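Local coordinates for putative cathepsin d (Ixodes ricinus, PDB 5N7Q), which probably cleaves proteins as a pepsin-family aspartic endopeptidase of the tick, and is captured here in its mature form with the inhibitor pepstatin A, at residues T187-T192 with F272-K277. Sequence-based numbering, arbitrary orientation.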
# COMPACT_ATOMS: atom_id res chain seq x y z
N THR A 187 8.58 14.43 -10.04
CA THR A 187 7.59 15.49 -9.72
C THR A 187 7.12 15.38 -8.28
O THR A 187 6.61 14.33 -7.90
CB THR A 187 6.37 15.35 -10.64
OG1 THR A 187 6.80 15.50 -12.00
CG2 THR A 187 5.33 16.42 -10.36
N TYR A 188 7.28 16.46 -7.50
CA TYR A 188 6.85 16.45 -6.11
C TYR A 188 5.51 17.15 -5.96
O TYR A 188 5.19 18.07 -6.70
CB TYR A 188 7.91 17.11 -5.23
CG TYR A 188 9.11 16.22 -4.97
CD1 TYR A 188 9.02 15.16 -4.10
CD2 TYR A 188 10.33 16.45 -5.61
CE1 TYR A 188 10.10 14.32 -3.85
CE2 TYR A 188 11.44 15.63 -5.38
CZ TYR A 188 11.32 14.57 -4.48
OH TYR A 188 12.38 13.74 -4.23
N VAL A 189 4.74 16.69 -4.98
CA VAL A 189 3.48 17.29 -4.55
C VAL A 189 3.54 17.39 -3.01
O VAL A 189 3.93 16.44 -2.34
CB VAL A 189 2.24 16.49 -5.07
CG1 VAL A 189 2.19 15.07 -4.53
CG2 VAL A 189 0.97 17.27 -4.83
N PRO A 190 3.19 18.53 -2.44
CA PRO A 190 3.26 18.62 -0.98
C PRO A 190 2.15 17.84 -0.30
O PRO A 190 1.01 17.83 -0.78
CB PRO A 190 3.07 20.11 -0.69
CG PRO A 190 2.46 20.68 -1.90
CD PRO A 190 2.80 19.81 -3.07
N VAL A 191 2.45 17.20 0.82
CA VAL A 191 1.38 16.59 1.62
C VAL A 191 0.46 17.72 2.13
O VAL A 191 0.92 18.79 2.48
CB VAL A 191 1.96 15.73 2.78
CG1 VAL A 191 0.90 15.28 3.77
CG2 VAL A 191 2.73 14.54 2.21
N THR A 192 -0.82 17.42 2.17
CA THR A 192 -1.82 18.30 2.76
C THR A 192 -2.03 17.86 4.21
O THR A 192 -1.26 18.24 5.08
CB THR A 192 -3.11 18.27 1.92
OG1 THR A 192 -3.53 16.91 1.72
CG2 THR A 192 -2.87 18.92 0.57
N PHE A 272 -4.01 11.03 -14.59
CA PHE A 272 -4.07 11.83 -13.35
C PHE A 272 -3.11 12.97 -13.49
O PHE A 272 -1.95 12.77 -13.88
CB PHE A 272 -3.68 10.98 -12.13
CG PHE A 272 -4.72 9.98 -11.76
CD1 PHE A 272 -4.85 8.81 -12.51
CD2 PHE A 272 -5.58 10.19 -10.69
CE1 PHE A 272 -5.84 7.89 -12.21
CE2 PHE A 272 -6.57 9.27 -10.38
CZ PHE A 272 -6.71 8.13 -11.14
N THR A 273 -3.59 14.19 -13.26
CA THR A 273 -2.75 15.38 -13.34
C THR A 273 -2.39 15.79 -11.92
O THR A 273 -3.26 16.06 -11.11
CB THR A 273 -3.43 16.52 -14.10
OG1 THR A 273 -3.67 16.10 -15.46
CG2 THR A 273 -2.51 17.76 -14.11
N ILE A 274 -1.09 15.83 -11.63
CA ILE A 274 -0.59 16.10 -10.29
C ILE A 274 0.55 17.09 -10.43
O ILE A 274 1.44 16.88 -11.24
CB ILE A 274 -0.07 14.80 -9.60
CG1 ILE A 274 -1.14 13.68 -9.67
CG2 ILE A 274 0.37 15.12 -8.18
CD1 ILE A 274 -0.62 12.32 -9.20
N SER A 275 0.48 18.18 -9.69
CA SER A 275 1.45 19.29 -9.82
C SER A 275 1.61 19.76 -11.28
O SER A 275 2.70 20.11 -11.72
CB SER A 275 2.79 18.91 -9.17
OG SER A 275 2.64 18.76 -7.76
N GLY A 276 0.50 19.75 -12.01
CA GLY A 276 0.48 20.20 -13.39
C GLY A 276 0.99 19.24 -14.43
O GLY A 276 0.92 19.56 -15.62
N LYS A 277 1.48 18.08 -14.01
CA LYS A 277 2.03 17.08 -14.93
C LYS A 277 1.05 15.91 -15.07
O LYS A 277 0.40 15.50 -14.10
CB LYS A 277 3.37 16.58 -14.43
CG LYS A 277 3.99 15.57 -15.38
CD LYS A 277 5.44 15.27 -15.06
CE LYS A 277 5.97 14.21 -16.00
NZ LYS A 277 6.20 14.73 -17.38
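Ser-275 and Tyr-188 supply the single hydrogen bond of this contact, an example of a hairpin turn packing against the side chains of Thr-187 and Val-189 and bonding one carbonyl of strand 187-190. The donor is Ser-275 OG, which reaches the backbone carbonyl Tyr-188 O at 2.8 Å; the C=O...OG angle is 130°, with the donor tilted 27° out of the carbonyl plane. With chi1 at -65°, OG lies anti to its own carbonyl carbon, where it also meets Val-189 CB at 3.5 Å.

Van der Waals contacts flank this bond, at Val-189 and at Thr-187. The apolar pair Val-189 and Ile-274, both buried, approach through the branch methyl Ile-274 CG2, which lies 3.9 Å from Val-189 CB and almost as near to both valine methyls. At Thr-187, CG2 rests on Ser-275 CB at 3.8 Å, while OG1 lies 3.4 Å from Lys-277 CD, in the aliphatic part of a lysine whose amine leads away.

The type I' turn from Ile-274 to Lys-277 joins strands 270-274 and 277-281, and Asp-202 OD2 accepts a hydrogen bond from Gly-276 N. Strand 187-190 pairs antiparallel with strand 332-337, whose Val-333 and Phe-335 touch Val-189 and Ile-274 respectively. Within the pepsin-like (family A1) fold, the contact thus joins this hairpin to strand 187-190, away from the predicted catalytic aspartates, with Phe-279 of strand 277-281 touching both Thr-187 and Ile-274.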